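Side-chain contacts in Lys-gingipain catalytic subunit (Porphyromonas gingivalis, PDB 6I9A), which cleaves proteins after lysine as a secreted cysteine endopeptidase of family C25, and may act as a virulence factor in periodontal disease: residues 110-115 against 348-353; 142-145 against 149-152; 399-402 against 407-410. All blocks are in the same frame, centred on the assembly; numbering follows the deposited sequence.

Contact 1. Residues 110-115 against 348-353. With CA (calcium ion), chain G.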
ATOM      1  N   GLY A 110      -6.663  23.138  -0.493  1.00 18.25           N
ATOM      2  CA  GLY A 110      -5.494  23.957  -0.225  1.00 19.21           C
ATOM      3  C   GLY A 110      -4.390  23.449   0.674  1.00 17.51           C
ATOM      4  O   GLY A 110      -3.319  24.057   0.723  1.00 20.99           O
ATOM      5  N   ASP A 111      -4.685  22.413   1.458  1.00 16.81           N
ATOM      6  CA  ASP A 111      -3.691  22.006   2.440  1.00 16.10           C
ATOM      7  C   ASP A 111      -2.740  20.946   1.849  1.00 15.40           C
ATOM      8  O   ASP A 111      -2.759  20.663   0.638  1.00 16.74           O
ATOM      9  CB  ASP A 111      -4.403  21.568   3.716  1.00 17.43           C
ATOM     10  CG  ASP A 111      -5.163  20.287   3.614  1.00 16.18           C
ATOM     11  OD1 ASP A 111      -4.980  19.541   2.576  1.00 14.81           O
ATOM     12  OD2 ASP A 111      -5.925  19.970   4.542  1.00 19.89           O
ATOM     13  N   TYR A 112      -1.896  20.362   2.717  1.00 13.42           N
ATOM     14  CA  TYR A 112      -0.936  19.375   2.198  1.00 14.15           C
ATOM     15  C   TYR A 112      -1.347  17.921   2.462  1.00 13.25           C
ATOM     16  O   TYR A 112      -0.569  16.981   2.215  1.00 13.64           O
ATOM     17  CB  TYR A 112       0.497  19.638   2.679  1.00 14.40           C
ATOM     18  CG  TYR A 112       0.655  19.779   4.180  1.00 13.44           C
ATOM     19  CD1 TYR A 112       0.353  18.718   5.039  1.00 12.85           C
ATOM     20  CD2 TYR A 112       1.072  20.976   4.746  1.00 15.31           C
ATOM     21  CE1 TYR A 112       0.478  18.842   6.423  1.00 14.09           C
ATOM     22  CE2 TYR A 112       1.225  21.104   6.120  1.00 16.28           C
ATOM     23  CZ  TYR A 112       0.916  20.032   6.957  1.00 15.39           C
ATOM     24  OH  TYR A 112       1.042  20.133   8.327  1.00 17.37           O
ATOM     25  N   PHE A 113      -2.574  17.720   2.963  1.00 11.89           N
ATOM     26  CA  PHE A 113      -3.086  16.387   3.171  1.00 11.37           C
ATOM     27  C   PHE A 113      -3.748  15.852   1.911  1.00 11.26           C
ATOM     28  O   PHE A 113      -4.639  16.530   1.360  1.00 11.94           O
ATOM     29  CB  PHE A 113      -4.099  16.328   4.296  1.00 11.57           C
ATOM     30  CG  PHE A 113      -3.534  16.604   5.660  1.00 10.98           C
ATOM     31  CD1 PHE A 113      -2.953  15.590   6.405  1.00 11.31           C
ATOM     32  CD2 PHE A 113      -3.537  17.893   6.179  1.00 12.42           C
ATOM     33  CE1 PHE A 113      -2.444  15.845   7.692  1.00 11.40           C
ATOM     34  CE2 PHE A 113      -3.025  18.146   7.459  1.00 13.29           C
ATOM     35  CZ  PHE A 113      -2.473  17.116   8.202  1.00 11.84           C
ATOM     36  N   PRO A 114      -3.375  14.680   1.442  1.00 11.40           N
ATOM     37  CA  PRO A 114      -4.041  14.117   0.257  1.00 11.70           C
ATOM     38  C   PRO A 114      -5.526  13.901   0.433  1.00 11.62           C
ATOM     39  O   PRO A 114      -5.998  13.572   1.540  1.00 13.20           O
ATOM     40  CB  PRO A 114      -3.368  12.741   0.080  1.00 11.50           C
ATOM     41  CG  PRO A 114      -2.032  12.902   0.766  1.00 11.99           C
ATOM     42  CD  PRO A 114      -2.316  13.788   1.955  1.00 11.11           C
ATOM     43  N   GLU A 115      -6.257  13.990  -0.686  1.00 11.57           N
ATOM     44  CA  GLU A 115      -7.685  13.609  -0.767  1.00 11.49           C
ATOM     45  C   GLU A 115      -7.872  12.159  -1.130  1.00 11.72           C
ATOM     46  O   GLU A 115      -8.984  11.660  -0.946  1.00 12.66           O
ATOM     47  CB  GLU A 115      -8.391  14.501  -1.816  1.00 12.98           C
ATOM     48  CG  GLU A 115      -9.010  15.758  -1.184  1.00 13.51           C
ATOM     49  CD  GLU A 115      -8.020  16.582  -0.393  1.00 13.52           C
ATOM     50  OE1 GLU A 115      -8.063  16.495   0.857  1.00 15.17           O
ATOM     51  OE2 GLU A 115      -7.187  17.297  -0.999  1.00 13.98           O
ATOM     52  N   ILE A 348      12.264  18.360  10.580  1.00 10.39           N
ATOM     53  CA  ILE A 348      12.026  18.908   9.250  1.00 10.67           C
ATOM     54  C   ILE A 348      10.583  19.339   8.996  1.00 11.21           C
ATOM     55  O   ILE A 348      10.359  20.180   8.124  1.00 12.65           O
ATOM     56  CB  ILE A 348      12.481  17.867   8.171  1.00 11.35           C
ATOM     57  CG1 ILE A 348      12.686  18.475   6.763  1.00 12.39           C
ATOM     58  CG2 ILE A 348      11.531  16.648   8.105  1.00 12.07           C
ATOM     59  CD1 ILE A 348      13.833  19.459   6.700  1.00 12.69           C
ATOM     60  N   GLY A 349       9.613  18.775   9.711  1.00 11.24           N
ATOM     61  CA  GLY A 349       8.254  19.277   9.546  1.00 11.26           C
ATOM     62  C   GLY A 349       7.343  18.358   8.757  1.00 11.16           C
ATOM     63  O   GLY A 349       7.766  17.576   7.905  1.00 11.04           O
ATOM     64  N   ALA A 350       6.052  18.499   9.042  1.00 10.47           N
ATOM     65  CA  ALA A 350       5.029  17.634   8.478  1.00 10.50           C
ATOM     66  C   ALA A 350       4.906  17.831   6.976  1.00  9.75           C
ATOM     67  O   ALA A 350       4.709  16.822   6.257  1.00  9.76           O
ATOM     68  CB  ALA A 350       3.687  17.907   9.143  1.00 12.90           C
ATOM     69  N   HIS A 351       4.852  19.073   6.494  1.00  9.96           N
ATOM     70  CA  HIS A 351       4.631  19.286   5.072  1.00 10.27           C
ATOM     71  C   HIS A 351       5.690  18.495   4.250  1.00  9.95           C
ATOM     72  O   HIS A 351       5.361  17.820   3.262  1.00  9.77           O
ATOM     73  CB  HIS A 351       4.647  20.787   4.781  1.00 10.70           C
ATOM     74  CG  HIS A 351       4.219  21.156   3.399  1.00 11.08           C
ATOM     75  ND1 HIS A 351       4.005  22.495   3.084  1.00 11.40           N
ATOM     76  CD2 HIS A 351       3.919  20.409   2.308  1.00 11.74           C
ATOM     77  CE1 HIS A 351       3.623  22.528   1.807  1.00 12.68           C
ATOM     78  NE2 HIS A 351       3.537  21.291   1.294  1.00 12.33           N
ATOM     79  N   TYR A 352       6.950  18.618   4.654  1.00  9.41           N
ATOM     80  CA  TYR A 352       8.018  17.878   4.023  1.00  9.27           C
ATOM     81  C   TYR A 352       7.688  16.379   3.973  1.00  8.64           C
ATOM     82  O   TYR A 352       7.875  15.736   2.946  1.00  8.72           O
ATOM     83  CB  TYR A 352       9.317  18.140   4.797  1.00  9.38           C
ATOM     84  CG  TYR A 352      10.547  17.486   4.226  1.00  8.80           C
ATOM     85  CD1 TYR A 352      10.798  16.136   4.428  1.00  8.80           C
ATOM     86  CD2 TYR A 352      11.529  18.239   3.587  1.00  9.01           C
ATOM     87  CE1 TYR A 352      11.970  15.544   3.975  1.00  8.97           C
ATOM     88  CE2 TYR A 352      12.706  17.657   3.133  1.00  9.39           C
ATOM     89  CZ  TYR A 352      12.924  16.315   3.326  1.00  8.65           C
ATOM     90  OH  TYR A 352      14.129  15.786   2.924  1.00 10.19           O
ATOM     91  N   TYR A 353       7.243  15.809   5.115  1.00  8.38           N
ATOM     92  CA  TYR A 353       6.947  14.354   5.156  1.00  8.60           C
ATOM     93  C   TYR A 353       5.833  13.963   4.200  1.00  8.34           C
ATOM     94  O   TYR A 353       5.963  12.937   3.508  1.00  9.02           O
ATOM     95  CB  TYR A 353       6.650  13.862   6.588  1.00  8.78           C
ATOM     96  CG  TYR A 353       7.910  13.226   7.158  1.00  9.02           C
ATOM     97  CD1 TYR A 353       7.954  11.869   7.466  1.00  8.89           C
ATOM     98  CD2 TYR A 353       9.092  13.959   7.278  1.00  9.94           C
ATOM     99  CE1 TYR A 353       9.141  11.259   7.868  1.00  9.10           C
ATOM    100  CE2 TYR A 353      10.293  13.345   7.611  1.00  9.34           C
ATOM    101  CZ  TYR A 353      10.308  11.998   7.904  1.00  9.22           C
ATOM    102  OH  TYR A 353      11.493  11.412   8.254  1.00  9.50           O
TER
HETATM  103 CA    CA G 705      -6.264  18.145   1.175  1.00 15.67          CA
HETATM  104  O   HOH W   1      -7.146  17.858   3.376  1.00 18.51           O
HETATM  105  O   HOH W   2      -4.827  19.267  -0.428  1.00 13.96           O

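Contact 2. Residues 142-145 against 149-152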
ATOM      1  N   ALA A 142      -3.820 -15.053  -3.112  1.00 11.15           N
ATOM      2  CA  ALA A 142      -3.240 -16.066  -2.222  1.00 11.36           C
ATOM      3  C   ALA A 142      -3.058 -17.401  -2.916  1.00 11.51           C
ATOM      4  O   ALA A 142      -3.404 -18.451  -2.389  1.00 13.52           O
ATOM      5  CB  ALA A 142      -4.061 -16.219  -0.943  1.00 12.26           C
ATOM      6  N   THR A 143      -2.407 -17.333  -4.098  1.00 11.94           N
ATOM      7  CA  THR A 143      -2.141 -18.546  -4.896  1.00 12.02           C
ATOM      8  C   THR A 143      -0.712 -19.038  -4.692  1.00 12.75           C
ATOM      9  O   THR A 143      -0.270 -19.945  -5.412  1.00 14.72           O
ATOM     10  CB  THR A 143      -2.397 -18.241  -6.380  1.00 13.67           C
ATOM     11  OG1 THR A 143      -1.548 -17.160  -6.746  1.00 14.23           O
ATOM     12  CG2 THR A 143      -3.854 -17.965  -6.678  1.00 14.71           C
ATOM     13  N   MET A 144       0.020 -18.494  -3.693  1.00 12.84           N
ATOM     14  CA  MET A 144       1.388 -18.955  -3.475  1.00 13.07           C
ATOM     15  C   MET A 144       1.382 -20.380  -2.910  1.00 14.23           C
ATOM     16  O   MET A 144       0.530 -20.709  -2.060  1.00 15.97           O
ATOM     17  CB  MET A 144       2.135 -17.982  -2.524  1.00 13.12           C
ATOM     18  CG  MET A 144       1.598 -17.927  -1.104  1.00 12.88           C
ATOM     19  SD  MET A 144       0.048 -16.980  -0.847  1.00 13.06           S
ATOM     20  CE  MET A 144       0.596 -15.271  -1.012  1.00 11.83           C
ATOM     21  N   PRO A 145       2.383 -21.209  -3.315  1.00 14.55           N
ATOM     22  CA  PRO A 145       2.473 -22.600  -2.771  1.00 16.57           C
ATOM     23  C   PRO A 145       3.113 -22.722  -1.364  1.00 18.12           C
ATOM     24  O   PRO A 145       3.014 -23.801  -0.744  1.00 19.70           O
ATOM     25  CB  PRO A 145       3.348 -23.323  -3.789  1.00 16.19           C
ATOM     26  CG  PRO A 145       4.237 -22.260  -4.357  1.00 19.67           C
ATOM     27  CD  PRO A 145       3.353 -20.984  -4.408  1.00 15.52           C
ATOM     28  N   TYR A 149       5.605 -18.484   4.475  1.00  9.85           N
ATOM     29  CA  TYR A 149       6.483 -17.300   4.405  1.00 10.32           C
ATOM     30  C   TYR A 149       5.750 -16.095   5.013  1.00  9.78           C
ATOM     31  O   TYR A 149       6.396 -15.133   5.422  1.00 11.31           O
ATOM     32  CB  TYR A 149       7.009 -17.040   2.996  1.00 11.23           C
ATOM     33  CG  TYR A 149       6.201 -16.056   2.173  1.00 10.33           C
ATOM     34  CD1 TYR A 149       5.013 -16.439   1.544  1.00 11.19           C
ATOM     35  CD2 TYR A 149       6.616 -14.741   2.035  1.00 10.08           C
ATOM     36  CE1 TYR A 149       4.269 -15.534   0.804  1.00 11.42           C
ATOM     37  CE2 TYR A 149       5.878 -13.820   1.308  1.00 10.48           C
ATOM     38  CZ  TYR A 149       4.711 -14.223   0.680  1.00 10.22           C
ATOM     39  OH  TYR A 149       3.933 -13.355  -0.056  1.00 10.63           O
ATOM     40  N   LEU A 150       4.424 -16.101   4.974  1.00  9.27           N
ATOM     41  CA  LEU A 150       3.623 -14.988   5.488  1.00 10.09           C
ATOM     42  C   LEU A 150       3.799 -14.837   7.004  1.00 10.18           C
ATOM     43  O   LEU A 150       3.508 -13.765   7.569  1.00 11.49           O
ATOM     44  CB  LEU A 150       2.149 -15.224   5.164  1.00  9.67           C
ATOM     45  CG  LEU A 150       1.807 -15.184   3.689  1.00 10.14           C
ATOM     46  CD1 LEU A 150       0.357 -15.536   3.448  1.00 11.24           C
ATOM     47  CD2 LEU A 150       2.094 -13.799   3.085  1.00 10.60           C
ATOM     48  N   GLU A 151       4.334 -15.864   7.686  1.00 10.27           N
ATOM     49  CA  GLU A 151       4.512 -15.874   9.134  1.00  9.99           C
ATOM     50  C   GLU A 151       5.903 -15.379   9.528  1.00  9.08           C
ATOM     51  O   GLU A 151       6.298 -15.543  10.698  1.00  9.89           O
ATOM     52  CB  GLU A 151       4.265 -17.290   9.686  1.00 11.04           C
ATOM     53  CG  GLU A 151       2.856 -17.785   9.303  1.00 12.27           C
ATOM     54  CD  GLU A 151       2.615 -19.225   9.730  1.00 12.10           C
ATOM     55  OE1 GLU A 151       1.662 -19.461  10.505  1.00 14.86           O
ATOM     56  OE2 GLU A 151       3.394 -20.123   9.299  1.00 14.50           O
ATOM     57  N   LYS A 152       6.616 -14.753   8.598  1.00  9.19           N
ATOM     58  CA  LYS A 152       8.014 -14.367   8.821  0.50  9.71           C
ATOM     59  C   LYS A 152       8.234 -12.929   8.394  1.00  9.50           C
ATOM     60  O   LYS A 152       7.638 -12.483   7.402  1.00 10.68           O
ATOM     61  CB  LYS A 152       8.925 -15.312   8.018  0.50 10.23           C
ATOM     62  CG  LYS A 152       8.547 -16.795   8.215  0.50 11.10           C
ATOM     63  CD  LYS A 152       9.510 -17.723   7.509  0.50 12.03           C
ATOM     64  CE  LYS A 152       9.049 -19.165   7.617  0.50 13.17           C
ATOM     65  NZ  LYS A 152       9.864 -20.044   6.754  0.50 15.93           N
TER

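Contact 3. Residues 399-402 against 407-410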
ATOM      1  N   TYR A 399     -16.117  -7.833   2.384  1.00 10.20           N
ATOM      2  CA  TYR A 399     -16.564  -7.076   1.207  1.00  9.79           C
ATOM      3  C   TYR A 399     -16.850  -8.064   0.092  1.00  9.94           C
ATOM      4  O   TYR A 399     -15.979  -8.852  -0.302  1.00 11.09           O
ATOM      5  CB  TYR A 399     -15.471  -6.084   0.850  1.00 10.50           C
ATOM      6  CG  TYR A 399     -15.804  -5.101  -0.249  1.00  9.88           C
ATOM      7  CD1 TYR A 399     -16.951  -4.290  -0.182  1.00 11.78           C
ATOM      8  CD2 TYR A 399     -14.906  -4.864  -1.288  1.00 11.15           C
ATOM      9  CE1 TYR A 399     -17.183  -3.292  -1.134  1.00 11.59           C
ATOM     10  CE2 TYR A 399     -15.137  -3.882  -2.244  1.00 10.72           C
ATOM     11  CZ  TYR A 399     -16.266  -3.092  -2.150  1.00 10.41           C
ATOM     12  OH  TYR A 399     -16.449  -2.092  -3.072  1.00 11.33           O
ATOM     13  N   VAL A 400     -18.104  -7.997  -0.402  1.00 10.04           N
ATOM     14  CA  VAL A 400     -18.588  -8.928  -1.419  1.00 10.29           C
ATOM     15  C   VAL A 400     -18.777  -8.209  -2.736  1.00  9.59           C
ATOM     16  O   VAL A 400     -19.405  -7.147  -2.761  1.00 10.46           O
ATOM     17  CB  VAL A 400     -19.910  -9.566  -0.934  1.00 11.05           C
ATOM     18  CG1 VAL A 400     -20.408 -10.601  -1.945  1.00 12.36           C
ATOM     19  CG2 VAL A 400     -19.769 -10.197   0.462  1.00 12.10           C
ATOM     20  N   ALA A 401     -18.321  -8.815  -3.826  1.00  9.74           N
ATOM     21  CA  ALA A 401     -18.418  -8.198  -5.151  1.00 10.22           C
ATOM     22  C   ALA A 401     -18.931  -9.211  -6.123  1.00  9.76           C
ATOM     23  O   ALA A 401     -18.421 -10.334  -6.199  1.00 10.80           O
ATOM     24  CB  ALA A 401     -17.049  -7.687  -5.622  1.00 10.79           C
ATOM     25  N   ILE A 402     -19.899  -8.802  -6.964  1.00 10.29           N
ATOM     26  CA  ILE A 402     -20.431  -9.615  -8.045  1.00 10.23           C
ATOM     27  C   ILE A 402     -20.003  -8.978  -9.361  1.00  9.93           C
ATOM     28  O   ILE A 402     -20.224  -7.788  -9.557  1.00 11.16           O
ATOM     29  CB  ILE A 402     -21.955  -9.757  -7.953  1.00 11.92           C
ATOM     30  CG1 ILE A 402     -22.359 -10.460  -6.633  1.00 12.02           C
ATOM     31  CG2 ILE A 402     -22.500 -10.529  -9.187  1.00 13.31           C
ATOM     32  CD1 ILE A 402     -23.882 -10.513  -6.423  1.00 14.35           C
ATOM     33  N   VAL A 407     -16.223  -6.854 -15.442  1.00 15.06           N
ATOM     34  CA  VAL A 407     -17.101  -5.715 -15.230  1.00 14.59           C
ATOM     35  C   VAL A 407     -17.780  -5.894 -13.874  1.00 12.01           C
ATOM     36  O   VAL A 407     -18.381  -6.943 -13.628  1.00 12.94           O
ATOM     37  CB  VAL A 407     -18.168  -5.607 -16.353  1.00 16.13           C
ATOM     38  CG1 VAL A 407     -19.185  -4.480 -16.061  1.00 16.72           C
ATOM     39  CG2 VAL A 407     -17.512  -5.453 -17.739  1.00 17.99           C
ATOM     40  N   LEU A 408     -17.652  -4.911 -12.995  1.00 11.89           N
ATOM     41  CA  LEU A 408     -18.245  -4.989 -11.670  1.00 11.81           C
ATOM     42  C   LEU A 408     -19.725  -4.656 -11.762  1.00 11.61           C
ATOM     43  O   LEU A 408     -20.087  -3.583 -12.255  1.00 13.79           O
ATOM     44  CB  LEU A 408     -17.513  -4.006 -10.763  1.00 11.28           C
ATOM     45  CG  LEU A 408     -17.985  -3.935  -9.333  1.00 11.90           C
ATOM     46  CD1 LEU A 408     -17.936  -5.306  -8.627  1.00 11.28           C
ATOM     47  CD2 LEU A 408     -17.134  -2.941  -8.566  1.00 11.85           C
ATOM     48  N   TYR A 409     -20.572  -5.507 -11.143  1.00 11.42           N
ATOM     49  CA  TYR A 409     -22.028  -5.275 -11.173  1.00 11.01           C
ATOM     50  C   TYR A 409     -22.548  -4.815  -9.826  1.00 11.72           C
ATOM     51  O   TYR A 409     -23.555  -4.105  -9.768  1.00 12.89           O
ATOM     52  CB  TYR A 409     -22.770  -6.589 -11.558  1.00 11.29           C
ATOM     53  CG  TYR A 409     -22.730  -6.968 -13.028  1.00 12.15           C
ATOM     54  CD1 TYR A 409     -21.520  -7.206 -13.688  1.00 12.88           C
ATOM     55  CD2 TYR A 409     -23.914  -7.210 -13.729  1.00 12.92           C
ATOM     56  CE1 TYR A 409     -21.489  -7.634 -15.013  1.00 14.03           C
ATOM     57  CE2 TYR A 409     -23.888  -7.682 -15.031  1.00 13.90           C
ATOM     58  CZ  TYR A 409     -22.680  -7.865 -15.675  1.00 14.66           C
ATOM     59  OH  TYR A 409     -22.652  -8.273 -16.987  1.00 17.35           O
ATOM     60  N   GLY A 410     -21.934  -5.216  -8.703  1.00 10.47           N
ATOM     61  CA  GLY A 410     -22.468  -4.810  -7.420  1.00 12.33           C
ATOM     62  C   GLY A 410     -21.531  -5.155  -6.293  1.00 10.34           C
ATOM     63  O   GLY A 410     -20.704  -6.061  -6.421  1.00 10.71           O
TER

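Contact 1. Residues 110-115 against 348-353
Y112 lies against H351, and this stack joins the calcium-binding loop 110-115 to the first turn of helix 350-356. Following the loop from its start, D111 gives OD1 to the calcium ion at 2.4 Å, while its OD2 takes a hydrogen bond from one of the two waters on the metal; the second water donates to the D111 carbonyl. OD1 also receives the backbone N of F113 at 3.0 Å, from above the carboxylate plane, which closes an Asx turn.

Y112 is the middle residue of that turn. Its ring makes an offset stack with the imidazole of H351, centroids 4.7 Å apart and planes inclined by 26°. CD2 of Y112 comes over one face of the imidazole, 3.4 Å from CG of H351. Two CH-pi contacts work in opposite senses: Y112 CB sits over the imidazole, and H351 CA stands over the middle of the phenol ring, 3.9 Å from its centroid. Further out, OH of Y112 rests 3.6 Å from CB of A350. H351 holds CG anti to the backbone N (chi1 -171°), which lays the imidazole alongside CB and CD2 of Y112; its NE2 is hydrogen-bonded to the hydroxyl of Y104 in helix 103-106, which would restrain rotation of the ring.

Next, F113 puts its carbonyl O on the calcium at 2.3 Å and offers a ring face to CE1 of Y112. E115 then chelates the ion with both carboxylate oxygens, and D109 completes seven ligands.

Metal bonds and the Asx turn hold the loop on one side; ring and van der Waals contacts join Y112 to the helix on the other. Calcium binding would be expected to steady the backbone that presents Y112, although the ring itself does not touch the metal.

Contact 2. Residues 142-145 against 149-152
The loop between the Schellman motif that ends helix 126-141 and the start of strand 152-157 folds back on itself here, with M144 tucked against Y149 and L150. A142 is the C-prime residue of the motif, its positive phi (53°) turning the chain out of the helix: T143 N bonds to M138 O and A142 N to Y139 O. Two residues later the side chain of M144 points across to the end of a 3-10 segment, at 149-150.

That methionine is bent at both chi2 (-77°) and chi3 (-73°). The double bend folds CE back, so that both CG and the terminal methyl lie beside one corner of the tyrosine. CG approaches the edge of the Y149 ring, close to its plane, at 4.1 Å from CE1. CE lies 4.0 Å from OH of Y149, and it also meets a methyl of L150, CD1, at 4.5 Å. The methionine and tyrosine side chains cross at about a right angle. The hydroxyl of Y149 is tied down by a hydrogen bond to the carbonyl O of Y241. The Y149 carbonyl O accepts K152 N at 3.2 Å, a short backbone turn just before strand 152-157.

The contact is buried and apolar, at ordinary van der Waals distances, with the L150 methyl at the far limit. Helix 126-141 borders it through M138, which touches M144, and Y139, which touches both Y149 and L150. K152 leads into strand 152-157 with backbone bonds to S209, just ahead of strand 210-214, while Y241 precedes strand 242-247; the loop therefore runs from a helix end to the start of strand 152-157, an inner strand of the mixed sheet, flanked by 188-192 and 210-214.

Contact 3. Residues 399-402 against 407-410
I402 and G410 form an antiparallel hydrogen-bonded pair distorted by a classic beta bulge, the short strand axes approaching to 5.5 Å with 116° between their directions. Y409 and G410 together face I402, so the I402 carbonyl serves two donors: Y409 N at 2.8 Å and, longer and more bent, G410 N at 3.2 Å, both in the carbonyl plane. In return I402 N gives a nearly straight bond to G410 O, 2.9 Å long (170°). The same G410 O receives a CA-H...O contact from A401, 3.4 Å from its CA.

Among the side chains, L408 reaches across to the other strand with one methyl: CG stands anti to the backbone N (chi1 180°), which carries CD1 to 3.9 Å from A401 CB. CD1 also touches I402 O at 3.5 Å. Y409 brings its CB to the same carbonyl oxygen while its ring leads away, meeting Y434 edge-to-face. I402 projects on the face to which G410 adds no side chain, and there it packs on V422 and on Y390 and I392 of strand 389-394. A buffer molecule (EPE), probably from the crystallisation liquor, accepts a hydrogen bond from L408 N through a sulfonate oxygen.

This is the hairpin of strands 399-404 and 407-413 in the C-terminal Ig-like domain. The bulge fits an extra residue into one strand, and I402 O lets the N-H groups of both Y409 and G410 bond to one carbonyl. Hydrogen bonding thus carries the cross-strand hold, with L408 and A401 adding a small apolar patch.

Contact 1 lies near the surface, contacts 2 and 3 are buried, and none touches another. Contacts 1 and 2 belong to the family C25 catalytic part, where they sit on opposite sides of the chain's centre, about 35 Å apart between centres; contact 2 is nested within the long loop that contact 1 closes. Contact 3 follows in the Ig-like domain and holds the two strands of one hairpin. Chemistry follows place: contact 1 joins a calcium-binding loop to a helix far along the chain by stacked rings, 142-145 against 149-152 is a local apolar fold-back between a helix and a strand, and 399-402 against 407-410 rests on backbone hydrogen bonds.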